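Local structure of mitogen (Streptococcus dysgalactiae, 2J4X) at residues 12-17 with 184-189; 32-37 with 56-61; 74-79 with 90-95; 142-147 with 180-185. The protein is a zinc-binding bacterial superantigen of the staphylococcal/streptococcal toxin family, probably acting as a toxin that stimulates T cells. All coordinates share one frame; numbering follows the deposited sequence.

Contact 1: 12-17 with 184-189; sequences NIYMKD and THPNYT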
loop_
_atom_site.group_PDB
_atom_site.type_symbol
_atom_site.label_atom_id
_atom_site.label_comp_id
_atom_site.label_asym_id
_atom_site.label_seq_id
_atom_site.Cartn_x
_atom_site.Cartn_y
_atom_site.Cartn_z
ATOM N N ASN A 12 -11.746 -4.885 7.074
ATOM C CA ASN A 12 -10.982 -5.889 7.803
ATOM C C ASN A 12 -9.565 -5.997 7.297
ATOM O O ASN A 12 -8.620 -6.146 8.069
ATOM C CB ASN A 12 -11.652 -7.245 7.683
ATOM C CG ASN A 12 -11.021 -8.261 8.592
ATOM O OD1 ASN A 12 -11.092 -8.121 9.811
ATOM N ND2 ASN A 12 -10.375 -9.280 8.013
ATOM N N ILE A 13 -9.437 -5.928 5.985
ATOM C CA ILE A 13 -8.157 -6.017 5.335
ATOM C C ILE A 13 -7.276 -4.819 5.632
ATOM O O ILE A 13 -6.152 -4.987 6.116
ATOM C CB ILE A 13 -8.336 -6.106 3.822
ATOM C CG1 ILE A 13 -9.036 -7.406 3.460
ATOM C CG2 ILE A 13 -7.001 -5.964 3.122
ATOM C CD1 ILE A 13 -9.402 -7.482 2.015
ATOM N N TYR A 14 -7.775 -3.609 5.375
ATOM C CA TYR A 14 -6.956 -2.419 5.551
ATOM C C TYR A 14 -6.878 -1.785 6.915
ATOM O O TYR A 14 -6.181 -0.797 7.078
ATOM C CB TYR A 14 -7.337 -1.368 4.501
ATOM C CG TYR A 14 -7.009 -1.814 3.089
ATOM C CD1 TYR A 14 -5.699 -1.719 2.599
ATOM C CD2 TYR A 14 -7.985 -2.409 2.268
ATOM C CE1 TYR A 14 -5.360 -2.207 1.331
ATOM C CE2 TYR A 14 -7.658 -2.899 1.001
ATOM C CZ TYR A 14 -6.345 -2.799 0.539
ATOM O OH TYR A 14 -5.995 -3.306 -0.685
ATOM N N MET A 15 -7.566 -2.334 7.902
ATOM C CA MET A 15 -7.468 -1.756 9.224
ATOM C C MET A 15 -6.256 -2.368 9.952
ATOM O O MET A 15 -5.756 -1.817 10.940
ATOM C CB MET A 15 -8.735 -2.020 10.026
ATOM C CG MET A 15 -9.098 -3.480 10.107
ATOM S SD MET A 15 -10.279 -3.867 11.423
ATOM C CE MET A 15 -9.609 -5.515 11.912
ATOM N N LYS A 16 -5.780 -3.504 9.462
ATOM C CA LYS A 16 -4.635 -4.162 10.070
ATOM C C LYS A 16 -3.365 -3.293 10.075
ATOM O O LYS A 16 -3.261 -2.307 9.342
ATOM C CB LYS A 16 -4.390 -5.479 9.351
ATOM C CG LYS A 16 -5.483 -6.490 9.616
ATOM C CD LYS A 16 -5.343 -7.723 8.732
ATOM C CE LYS A 16 -6.204 -8.859 9.255
ATOM N NZ LYS A 16 -7.413 -8.292 9.907
ATOM N N ASP A 17 -2.399 -3.649 10.917
ATOM C CA ASP A 17 -1.161 -2.879 11.012
ATOM C C ASP A 17 -0.240 -3.222 9.870
ATOM O O ASP A 17 -0.498 -4.154 9.108
ATOM C CB ASP A 17 -0.451 -3.150 12.335
ATOM C CG ASP A 17 -1.371 -2.964 13.541
ATOM O OD1 ASP A 17 -2.251 -2.075 13.499
ATOM O OD2 ASP A 17 -1.210 -3.703 14.538
ATOM N N THR A 184 -11.369 -3.091 -4.227
ATOM C CA THR A 184 -10.674 -4.312 -4.626
ATOM C C THR A 184 -9.424 -4.441 -3.746
ATOM O O THR A 184 -9.033 -3.493 -3.052
ATOM C CB THR A 184 -10.220 -4.292 -6.135
ATOM O OG1 THR A 184 -9.222 -3.293 -6.340
ATOM C CG2 THR A 184 -11.371 -4.002 -7.044
ATOM N N HIS A 185 -8.818 -5.627 -3.754
ATOM C CA HIS A 185 -7.583 -5.875 -3.006
ATOM C C HIS A 185 -6.496 -6.153 -4.048
ATOM O O HIS A 185 -6.404 -7.262 -4.573
ATOM C CB HIS A 185 -7.710 -7.088 -2.079
ATOM C CG HIS A 185 -6.550 -7.238 -1.148
ATOM N ND1 HIS A 185 -5.264 -6.891 -1.509
ATOM C CD2 HIS A 185 -6.481 -7.661 0.135
ATOM C CE1 HIS A 185 -4.453 -7.091 -0.486
ATOM N NE2 HIS A 185 -5.166 -7.557 0.523
ATOM N N PRO A 186 -5.671 -5.147 -4.375
ATOM C CA PRO A 186 -4.634 -5.405 -5.375
ATOM C C PRO A 186 -3.730 -6.576 -4.998
ATOM O O PRO A 186 -3.686 -6.990 -3.840
ATOM C CB PRO A 186 -3.869 -4.079 -5.432
ATOM C CG PRO A 186 -4.909 -3.066 -5.099
ATOM C CD PRO A 186 -5.655 -3.734 -3.953
ATOM N N ASN A 187 -3.032 -7.107 -5.997
ATOM C CA ASN A 187 -2.071 -8.189 -5.801
ATOM C C ASN A 187 -0.736 -7.511 -5.512
ATOM O O ASN A 187 -0.057 -7.014 -6.422
ATOM C CB ASN A 187 -1.919 -9.029 -7.063
ATOM C CG ASN A 187 -0.967 -10.198 -6.867
ATOM O OD1 ASN A 187 -0.285 -10.293 -5.844
ATOM N ND2 ASN A 187 -0.917 -11.093 -7.849
ATOM N N TYR A 188 -0.356 -7.494 -4.248
ATOM C CA TYR A 188 0.882 -6.830 -3.849
ATOM C C TYR A 188 2.123 -7.729 -3.923
ATOM O O TYR A 188 3.242 -7.282 -3.660
ATOM C CB TYR A 188 0.746 -6.274 -2.420
ATOM C CG TYR A 188 -0.398 -5.311 -2.183
ATOM C CD1 TYR A 188 -0.606 -4.222 -3.020
ATOM C CD2 TYR A 188 -1.216 -5.452 -1.061
ATOM C CE1 TYR A 188 -1.607 -3.283 -2.737
ATOM C CE2 TYR A 188 -2.208 -4.537 -0.763
ATOM C CZ TYR A 188 -2.402 -3.447 -1.597
ATOM O OH TYR A 188 -3.362 -2.506 -1.270
ATOM N N THR A 189 1.934 -8.987 -4.292
ATOM C CA THR A 189 3.066 -9.901 -4.363
ATOM C C THR A 189 4.125 -9.527 -5.421
ATOM O O THR A 189 5.247 -10.043 -5.386
ATOM C CB THR A 189 2.575 -11.365 -4.578
ATOM O OG1 THR A 189 1.737 -11.429 -5.739
ATOM C CG2 THR A 189 1.778 -11.850 -3.366
#
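Tyr14 and Tyr188 reach toward each other tip to tip and join their hydroxyls in a hydrogen bond. Tyr14 OH lies 2.8 Å from Tyr188 OH and gives the proton. Tyr188 OH sits at the edge of the Tyr14 ring and in its plane, with Tyr14 CE1 at 3.3 Å. Asp141 on helix 137-150 also bonds Tyr188 OH, so that hydroxyl has two partners. The end of Tyr14 is packed tightly. Pro186 CD touches Tyr14 OH at 3.3 Å, and the same oxygen stands over one face of the His185 ring, offset toward its rim. The Tyr14 and His185 rings are oblique, with planes at 42°. Leu77 and Arg145 also touch Tyr14.

The Ile13-His185 side is less buried, both residues being partly exposed, although their atoms still touch. With CG anti to the backbone N (chi1 -171°), the His185 ring comes up to Ile13, whose CG2 and CD1 both rest on His185 CD2, each at 3.5 Å. The ring is further held by a bond from ND1 to Pro186 O of 2.8 Å, bent to 138° at the hydrogen.

The contact joins the N-terminal helix 7-14 to the loop between strands 177-181 and 193-195. It belongs to the interface between the OB-fold and beta-grasp domains of the superantigen fold.

Contact 2: 32-37 with 56-61; sequences TQLIFN and SNVSPA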
loop_
_atom_site.group_PDB
_atom_site.type_symbol
_atom_site.label_atom_id
_atom_site.label_comp_id
_atom_site.label_asym_id
_atom_site.label_seq_id
_atom_site.Cartn_x
_atom_site.Cartn_y
_atom_site.Cartn_z
ATOM N N THR A 32 7.933 -19.287 -1.983
ATOM C CA THR A 32 7.634 -17.998 -2.587
ATOM C C THR A 32 7.687 -16.954 -1.459
ATOM O O THR A 32 7.471 -15.761 -1.673
ATOM C CB THR A 32 6.243 -18.067 -3.295
ATOM O OG1 THR A 32 6.424 -17.866 -4.704
ATOM C CG2 THR A 32 5.273 -17.048 -2.744
ATOM N N GLN A 33 8.017 -17.431 -0.258
ATOM C CA GLN A 33 8.120 -16.593 0.932
ATOM C C GLN A 33 9.576 -16.212 1.192
ATOM O O GLN A 33 10.457 -17.063 1.133
ATOM C CB GLN A 33 7.600 -17.331 2.183
ATOM C CG GLN A 33 6.460 -18.332 1.977
ATOM C CD GLN A 33 5.191 -17.721 1.387
ATOM O OE1 GLN A 33 4.721 -16.680 1.850
ATOM N NE2 GLN A 33 4.623 -18.379 0.369
ATOM N N LEU A 34 9.820 -14.932 1.467
ATOM C CA LEU A 34 11.159 -14.440 1.800
ATOM C C LEU A 34 11.044 -14.119 3.293
ATOM O O LEU A 34 10.272 -13.249 3.696
ATOM C CB LEU A 34 11.515 -13.191 0.980
ATOM C CG LEU A 34 11.528 -13.376 -0.549
ATOM C CD1 LEU A 34 11.888 -12.070 -1.204
ATOM C CD2 LEU A 34 12.523 -14.434 -0.967
ATOM N N ILE A 35 11.792 -14.851 4.113
ATOM C CA ILE A 35 11.743 -14.696 5.560
ATOM C C ILE A 35 12.811 -13.797 6.158
ATOM O O ILE A 35 13.944 -13.715 5.669
ATOM C CB ILE A 35 11.774 -16.080 6.227
ATOM C CG1 ILE A 35 10.673 -16.941 5.590
ATOM C CG2 ILE A 35 11.600 -15.951 7.735
ATOM C CD1 ILE A 35 10.408 -18.246 6.266
ATOM N N PHE A 36 12.423 -13.117 7.230
ATOM C CA PHE A 36 13.299 -12.188 7.914
ATOM C C PHE A 36 13.267 -12.433 9.420
ATOM O O PHE A 36 12.302 -12.971 9.946
ATOM C CB PHE A 36 12.835 -10.746 7.639
ATOM C CG PHE A 36 12.707 -10.399 6.175
ATOM C CD1 PHE A 36 13.759 -9.781 5.495
ATOM C CD2 PHE A 36 11.526 -10.671 5.481
ATOM C CE1 PHE A 36 13.646 -9.429 4.137
ATOM C CE2 PHE A 36 11.392 -10.329 4.125
ATOM C CZ PHE A 36 12.456 -9.704 3.452
ATOM N N ASN A 37 14.332 -12.029 10.103
ATOM C CA ASN A 37 14.422 -12.133 11.552
ATOM C C ASN A 37 14.406 -10.714 12.126
ATOM O O ASN A 37 13.691 -10.422 13.086
ATOM C CB ASN A 37 15.715 -12.828 11.975
ATOM C CG ASN A 37 16.081 -12.534 13.430
ATOM O OD1 ASN A 37 15.257 -12.727 14.348
ATOM N ND2 ASN A 37 17.317 -12.057 13.653
ATOM N N SER A 56 7.390 -12.609 3.838
ATOM C CA SER A 56 6.857 -11.858 2.727
ATOM C C SER A 56 6.572 -12.785 1.544
ATOM O O SER A 56 7.479 -13.373 0.955
ATOM C CB SER A 56 7.847 -10.776 2.331
ATOM O OG SER A 56 7.301 -9.948 1.330
ATOM N N ASN A 57 5.295 -12.931 1.213
ATOM C CA ASN A 57 4.893 -13.763 0.099
ATOM C C ASN A 57 5.104 -12.881 -1.123
ATOM O O ASN A 57 4.619 -11.745 -1.156
ATOM C CB ASN A 57 3.422 -14.166 0.283
ATOM C CG ASN A 57 2.812 -14.804 -0.952
ATOM O OD1 ASN A 57 3.441 -15.612 -1.636
ATOM N ND2 ASN A 57 1.557 -14.449 -1.234
ATOM N N VAL A 58 5.865 -13.384 -2.100
ATOM C CA VAL A 58 6.159 -12.644 -3.331
ATOM C C VAL A 58 5.978 -13.558 -4.547
ATOM O O VAL A 58 5.885 -14.764 -4.383
ATOM C CB VAL A 58 7.606 -12.074 -3.326
ATOM C CG1 VAL A 58 7.641 -10.777 -4.090
ATOM C CG2 VAL A 58 8.075 -11.797 -1.914
ATOM N N SER A 59 5.914 -12.992 -5.751
ATOM C CA SER A 59 5.725 -13.781 -6.976
ATOM C C SER A 59 6.962 -14.581 -7.336
ATOM O O SER A 59 8.074 -14.176 -7.005
ATOM C CB SER A 59 5.408 -12.876 -8.163
ATOM O OG SER A 59 6.551 -12.139 -8.557
ATOM N N PRO A 60 6.788 -15.719 -8.044
ATOM C CA PRO A 60 7.948 -16.536 -8.425
ATOM C C PRO A 60 9.031 -15.649 -9.047
ATOM O O PRO A 60 10.227 -15.821 -8.789
ATOM C CB PRO A 60 7.357 -17.525 -9.426
ATOM C CG PRO A 60 5.957 -17.708 -8.914
ATOM C CD PRO A 60 5.546 -16.286 -8.605
ATOM N N ALA A 61 8.586 -14.682 -9.844
ATOM C CA ALA A 61 9.480 -13.756 -10.518
ATOM C C ALA A 61 10.260 -12.906 -9.519
ATOM O O ALA A 61 11.486 -12.781 -9.614
ATOM C CB ALA A 61 8.687 -12.868 -11.462
#
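Leu34 and Ser56 form an antiparallel hydrogen-bonded pair. Leu34 N reaches Ser56 O at 2.9 Å, and Ser56 N returns a bond to Leu34 O at 3.0 Å. Val58 N to Thr32 O, 2.9 Å, continues the pairing beyond the strand ends.

Side chains differ on the two faces. On the face of Leu34 and Ser56, Leu34 CG is anti to the carbonyl carbon (chi1 -60°), which brings CG to 4.0 Å from Val58 CG2. Leu34 CD1 meets the same methyl at 3.9 Å, the two side chains crossing at about a right angle. Ser56 CB lies at the edge of the Phe36 ring, in its plane, 4.0 Å from CE2. Ser56 OG bonds Gly94 O.

On the face of Gln33 and Asn57, the Gln33 chain bends at chi2 (-60°), which brings CD toward the Asn57 side chain. Gln33 OE1 then lies 3.2 Å from Asn57 CB. The two amide planes are only 18° apart. Asn57 ND2 bonds Asp93. The position of the Thr32 side chain is doubtful, because CG2 is modelled too close to its neighbours.

Strand 33-36 is flanked by strands 24-30 and 53-57. Strand 53-57 pairs in turn with 87-98, and Ser59 caps helix 60-65 through Gln62 N.

Contact 3: 74-79 with 90-95; sequences IYALIK and NYVDGG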
loop_
_atom_site.group_PDB
_atom_site.type_symbol
_atom_site.label_atom_id
_atom_site.label_comp_id
_atom_site.label_asym_id
_atom_site.label_seq_id
_atom_site.Cartn_x
_atom_site.Cartn_y
_atom_site.Cartn_z
ATOM N N ILE A 74 11.187 -2.959 4.170
ATOM C CA ILE A 74 9.843 -3.496 4.070
ATOM C C ILE A 74 8.745 -2.547 4.494
ATOM O O ILE A 74 8.842 -1.915 5.525
ATOM C CB ILE A 74 9.700 -4.752 4.959
ATOM C CG1 ILE A 74 10.852 -5.715 4.688
ATOM C CG2 ILE A 74 8.350 -5.434 4.718
ATOM C CD1 ILE A 74 10.811 -6.925 5.570
ATOM N N TYR A 75 7.716 -2.435 3.668
ATOM C CA TYR A 75 6.539 -1.655 3.990
ATOM C C TYR A 75 5.421 -2.523 3.437
ATOM O O TYR A 75 5.165 -2.529 2.241
ATOM C CB TYR A 75 6.511 -0.296 3.306
ATOM C CG TYR A 75 5.420 0.556 3.912
ATOM C CD1 TYR A 75 5.720 1.564 4.808
ATOM C CD2 TYR A 75 4.072 0.258 3.693
ATOM C CE1 TYR A 75 4.706 2.250 5.490
ATOM C CE2 TYR A 75 3.054 0.936 4.362
ATOM C CZ TYR A 75 3.381 1.926 5.265
ATOM O OH TYR A 75 2.391 2.572 5.966
ATOM N N ALA A 76 4.773 -3.289 4.304
ATOM C CA ALA A 76 3.707 -4.160 3.860
ATOM C C ALA A 76 2.624 -4.307 4.902
ATOM O O ALA A 76 2.889 -4.265 6.094
ATOM C CB ALA A 76 4.269 -5.513 3.516
ATOM N N LEU A 77 1.394 -4.481 4.440
ATOM C CA LEU A 77 0.252 -4.674 5.318
ATOM C C LEU A 77 0.341 -6.114 5.837
ATOM O O LEU A 77 0.676 -7.022 5.080
ATOM C CB LEU A 77 -1.050 -4.468 4.522
ATOM C CG LEU A 77 -2.444 -4.572 5.151
ATOM C CD1 LEU A 77 -2.740 -3.434 6.117
ATOM C CD2 LEU A 77 -3.431 -4.533 4.033
ATOM N N ILE A 78 0.062 -6.327 7.121
ATOM C CA ILE A 78 0.096 -7.678 7.699
ATOM C C ILE A 78 -1.225 -8.398 7.366
ATOM O O ILE A 78 -2.294 -7.836 7.564
ATOM C CB ILE A 78 0.307 -7.604 9.248
ATOM C CG1 ILE A 78 1.686 -6.990 9.550
ATOM C CG2 ILE A 78 0.166 -8.986 9.870
ATOM C CD1 ILE A 78 1.993 -6.826 11.006
ATOM N N LYS A 79 -1.144 -9.619 6.832
ATOM C CA LYS A 79 -2.328 -10.413 6.457
ATOM C C LYS A 79 -2.829 -11.229 7.631
ATOM O O LYS A 79 -4.031 -11.428 7.800
ATOM C CB LYS A 79 -1.990 -11.400 5.338
ATOM C CG LYS A 79 -1.628 -10.791 4.028
ATOM C CD LYS A 79 -0.664 -11.695 3.272
ATOM C CE LYS A 79 -1.197 -13.108 3.065
ATOM N NZ LYS A 79 -0.297 -13.903 2.154
ATOM N N ASN A 90 4.685 -12.761 11.285
ATOM C CA ASN A 90 3.865 -11.711 10.691
ATOM C C ASN A 90 3.908 -11.990 9.200
ATOM O O ASN A 90 4.984 -11.944 8.593
ATOM C CB ASN A 90 4.457 -10.326 10.946
ATOM C CG ASN A 90 4.534 -9.968 12.424
ATOM O OD1 ASN A 90 4.686 -8.799 12.774
ATOM N ND2 ASN A 90 4.442 -10.962 13.293
ATOM N N TYR A 91 2.755 -12.291 8.609
ATOM C CA TYR A 91 2.704 -12.572 7.180
ATOM C C TYR A 91 2.268 -11.359 6.371
ATOM O O TYR A 91 1.356 -10.644 6.769
ATOM C CB TYR A 91 1.763 -13.732 6.906
ATOM C CG TYR A 91 2.148 -14.982 7.646
ATOM C CD1 TYR A 91 1.703 -15.202 8.946
ATOM C CD2 TYR A 91 2.988 -15.929 7.065
ATOM C CE1 TYR A 91 2.087 -16.335 9.659
ATOM C CE2 TYR A 91 3.381 -17.063 7.768
ATOM C CZ TYR A 91 2.928 -17.260 9.066
ATOM O OH TYR A 91 3.326 -18.365 9.788
ATOM N N VAL A 92 2.936 -11.120 5.244
ATOM C CA VAL A 92 2.612 -9.992 4.379
ATOM C C VAL A 92 2.923 -10.378 2.936
ATOM O O VAL A 92 3.567 -11.388 2.692
ATOM C CB VAL A 92 3.443 -8.745 4.738
ATOM C CG1 VAL A 92 3.393 -8.485 6.228
ATOM C CG2 VAL A 92 4.881 -8.923 4.263
ATOM N N ASP A 93 2.443 -9.577 1.990
ATOM C CA ASP A 93 2.677 -9.784 0.551
ATOM C C ASP A 93 3.611 -8.678 0.108
ATOM O O ASP A 93 3.370 -7.517 0.430
ATOM C CB ASP A 93 1.390 -9.617 -0.269
ATOM C CG ASP A 93 0.411 -10.772 -0.105
ATOM O OD1 ASP A 93 -0.789 -10.550 -0.418
ATOM O OD2 ASP A 93 0.830 -11.887 0.313
ATOM N N GLY A 94 4.658 -9.019 -0.639
ATOM C CA GLY A 94 5.585 -7.997 -1.104
ATOM C C GLY A 94 6.042 -6.954 -0.089
ATOM O O GLY A 94 6.381 -7.300 1.036
ATOM N N GLY A 95 6.063 -5.683 -0.510
ATOM C CA GLY A 95 6.489 -4.576 0.339
ATOM C C GLY A 95 8.000 -4.392 0.350
ATOM O O GLY A 95 8.537 -3.558 1.077
HETATM O O HOH W 1 0.796 -7.160 2.611
#
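Lys79 and Asp93 meet in a salt bridge across the hairpin of strands 71-84 and 87-98, part of the OB-fold barrel. Lys79 CB lies 3.7 Å from Tyr91 O, and CG is slightly farther from the same oxygen. CD passes close to the carboxylate, 3.3 Å from Asp93 OD2. The chain bends at chi3 (56°), and CE stays near OD2. At the tip, NZ is 3.0 Å from Asp93 OD2, on its syn side and 28° out of the carboxylate plane. Asn57 ND2 also bonds this oxygen, so two donors hold it.

Backbone bonds secure the hairpin at both ends of the contact. Lys79 N donates to Tyr91 O, and Tyr75 N donates to Gly95 O. Between them the strands diverge, and a water accepts a hydrogen bond from Asp93 N and lies close to Leu77 O. Gln138 of helix 137-150 bonds Leu77 N and Asp93 O.

Val92 packs against Ala76 and Ile78. Its CG2 touches Ala76 CB at 3.5 Å, and its CG1 lies 4.0 Å from Ile78 CG1. Gly95, with a positive phi of 84°, brings its CA to 4.0 Å from Ala76 CB. Its own oxygen receives a CA-H...O contact from Ile74 CA at 3.3 Å.

Contact 4: 142-147 with 180-185; sequences VRLRKS and TDLFTH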
loop_
_atom_site.group_PDB
_atom_site.type_symbol
_atom_site.label_atom_id
_atom_site.label_comp_id
_atom_site.label_asym_id
_atom_site.label_seq_id
_atom_site.Cartn_x
_atom_site.Cartn_y
_atom_site.Cartn_z
ATOM N N VAL A 142 -2.089 1.496 0.565
ATOM C CA VAL A 142 -2.459 1.266 1.954
ATOM C C VAL A 142 -2.543 2.550 2.786
ATOM O O VAL A 142 -3.461 2.722 3.574
ATOM C CB VAL A 142 -1.455 0.287 2.639
ATOM C CG1 VAL A 142 -1.667 0.295 4.170
ATOM C CG2 VAL A 142 -1.629 -1.128 2.038
ATOM N N ARG A 143 -1.576 3.445 2.650
ATOM C CA ARG A 143 -1.632 4.689 3.401
ATOM C C ARG A 143 -2.803 5.575 2.892
ATOM O O ARG A 143 -3.484 6.264 3.684
ATOM C CB ARG A 143 -0.291 5.427 3.276
ATOM C CG ARG A 143 0.889 4.683 3.891
ATOM C CD ARG A 143 2.198 5.450 3.706
ATOM N NE ARG A 143 2.180 6.755 4.368
ATOM C CZ ARG A 143 3.141 7.664 4.251
ATOM N NH1 ARG A 143 4.191 7.415 3.497
ATOM N NH2 ARG A 143 3.063 8.822 4.885
ATOM N N LEU A 144 -3.048 5.551 1.584
ATOM C CA LEU A 144 -4.125 6.354 1.020
ATOM C C LEU A 144 -5.456 5.847 1.521
ATOM O O LEU A 144 -6.332 6.644 1.873
ATOM C CB LEU A 144 -4.099 6.329 -0.520
ATOM C CG LEU A 144 -5.166 7.185 -1.222
ATOM C CD1 LEU A 144 -4.623 7.740 -2.524
ATOM C CD2 LEU A 144 -6.416 6.363 -1.452
ATOM N N ARG A 145 -5.617 4.527 1.559
ATOM C CA ARG A 145 -6.879 3.946 2.029
ATOM C C ARG A 145 -7.086 4.217 3.516
ATOM O O ARG A 145 -8.178 4.599 3.917
ATOM C CB ARG A 145 -6.928 2.435 1.758
ATOM C CG ARG A 145 -7.058 2.092 0.294
ATOM C CD ARG A 145 -6.966 0.607 0.048
ATOM N NE ARG A 145 -6.784 0.313 -1.367
ATOM C CZ ARG A 145 -7.584 -0.461 -2.093
ATOM N NH1 ARG A 145 -8.646 -1.038 -1.554
ATOM N NH2 ARG A 145 -7.300 -0.675 -3.362
ATOM N N LYS A 146 -6.038 4.037 4.325
ATOM C CA LYS A 146 -6.106 4.272 5.771
ATOM C C LYS A 146 -6.451 5.733 6.086
ATOM O O LYS A 146 -7.210 6.017 7.008
ATOM C CB LYS A 146 -4.790 3.865 6.439
ATOM C CG LYS A 146 -4.664 2.373 6.685
ATOM C CD LYS A 146 -3.285 2.024 7.274
ATOM C CE LYS A 146 -3.113 0.542 7.607
ATOM N NZ LYS A 146 -3.819 0.164 8.845
ATOM N N SER A 147 -5.901 6.654 5.312
ATOM C CA SER A 147 -6.197 8.069 5.491
ATOM C C SER A 147 -7.699 8.325 5.191
ATOM O O SER A 147 -8.365 9.108 5.873
ATOM C CB SER A 147 -5.289 8.885 4.556
ATOM O OG SER A 147 -5.717 10.231 4.454
ATOM N N THR A 180 -6.757 2.753 -9.601
ATOM C CA THR A 180 -6.975 1.583 -8.764
ATOM C C THR A 180 -8.368 1.605 -8.164
ATOM O O THR A 180 -8.821 2.631 -7.681
ATOM C CB THR A 180 -5.928 1.510 -7.627
ATOM O OG1 THR A 180 -4.617 1.446 -8.201
ATOM C CG2 THR A 180 -6.152 0.284 -6.756
ATOM N N ASP A 181 -9.044 0.462 -8.195
ATOM C CA ASP A 181 -10.392 0.346 -7.652
ATOM C C ASP A 181 -10.260 0.266 -6.141
ATOM O O ASP A 181 -9.590 -0.632 -5.636
ATOM C CB ASP A 181 -11.062 -0.922 -8.183
ATOM C CG ASP A 181 -12.542 -0.943 -7.941
ATOM O OD1 ASP A 181 -13.002 -0.336 -6.970
ATOM O OD2 ASP A 181 -13.258 -1.590 -8.713
ATOM N N LEU A 182 -10.882 1.211 -5.433
ATOM C CA LEU A 182 -10.840 1.277 -3.969
ATOM C C LEU A 182 -11.613 0.180 -3.278
ATOM O O LEU A 182 -11.538 0.042 -2.066
ATOM C CB LEU A 182 -11.392 2.616 -3.482
ATOM C CG LEU A 182 -10.480 3.841 -3.547
ATOM C CD1 LEU A 182 -11.240 5.106 -3.092
ATOM C CD2 LEU A 182 -9.247 3.574 -2.659
ATOM N N PHE A 183 -12.381 -0.578 -4.057
ATOM C CA PHE A 183 -13.181 -1.671 -3.533
ATOM C C PHE A 183 -12.674 -3.033 -3.974
ATOM O O PHE A 183 -13.436 -3.991 -4.083
ATOM C CB PHE A 183 -14.657 -1.467 -3.914
ATOM C CG PHE A 183 -15.337 -0.438 -3.057
ATOM C CD1 PHE A 183 -15.091 0.917 -3.253
ATOM C CD2 PHE A 183 -16.072 -0.825 -1.937
ATOM C CE1 PHE A 183 -15.549 1.864 -2.339
ATOM C CE2 PHE A 183 -16.532 0.116 -1.023
ATOM C CZ PHE A 183 -16.265 1.459 -1.224
ATOM N N THR A 184 -11.369 -3.091 -4.227
ATOM C CA THR A 184 -10.674 -4.312 -4.626
ATOM C C THR A 184 -9.424 -4.441 -3.746
ATOM O O THR A 184 -9.033 -3.493 -3.052
ATOM C CB THR A 184 -10.220 -4.292 -6.135
ATOM O OG1 THR A 184 -9.222 -3.293 -6.340
ATOM C CG2 THR A 184 -11.371 -4.002 -7.044
ATOM N N HIS A 185 -8.818 -5.627 -3.754
ATOM C CA HIS A 185 -7.583 -5.875 -3.006
ATOM C C HIS A 185 -6.496 -6.153 -4.048
ATOM O O HIS A 185 -6.404 -7.262 -4.573
ATOM C CB HIS A 185 -7.710 -7.088 -2.079
ATOM C CG HIS A 185 -6.550 -7.238 -1.148
ATOM N ND1 HIS A 185 -5.264 -6.891 -1.509
ATOM C CD2 HIS A 185 -6.481 -7.661 0.135
ATOM C CE1 HIS A 185 -4.453 -7.091 -0.486
ATOM N NE2 HIS A 185 -5.166 -7.557 0.523
#
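Arg145 extends from helix 137-150 of the beta-grasp domain into the type I beta turn that runs from Asp181 to Thr184. Its guanidinium is the first shell of the contact. NH1 donates to Thr184 O at 2.9 Å, nearly along the C=O axis, although the angle at the hydrogen is only 135°. NH2 adds a weak bond to the same oxygen and another weak one to Asp181 O, 3.2 Å away. Two carbonyls of the turn thus face one positive group, which would probably balance their partial negative charge. Thr180 CG2 lies at the guanidinium edge, near its plane.

The aliphatic part of Arg145 is extended from CG to NE, and Leu182 slides past it in the opposite direction. Leu182 CD2 meets Arg145 CG at 4.0 Å and also stands over one face of the guanidinium, offset toward the rim. Leu144 sends CD2 to the same methyl, crossing Leu182 at about a right angle.

Farther out, Asp141 on the same helix forms a salt bridge with Arg145 NE. Tyr157 OH bonds Leu182 O and weakly Arg145 NH1. Trp168 packs on both Leu144 and Leu182. The turn is also braced from within. Asp181 OD1 accepts from Phe183 N at 3.0 Å, an Asx turn, with the donor 40° above the carboxylate plane.

In the fold
From the N terminus, helix 7-14 opens contact 1, whose second segment lies 167 residues later. The long loop it closes encloses contacts 2 and 3, which follow in series within the OB-fold range. Contact 2 pairs neighbouring strands and contact 3 the next hairpin. Asn57 and Gly94 join them through backbone bonds, since strands 53-57 and 87-98 are neighbours in one sheet. Contact 4 closes a shorter loop in the beta-grasp range, from helix 137-150 to the turn after strand 177-181. Its segment 180-185 overlaps segment 184-189 at Thr184 and His185. Lys146 bonds Lys16 O, and Asp17 O probably accepts from Ile78 N. Contact 1 therefore ties the two domains together, touching all three other contacts.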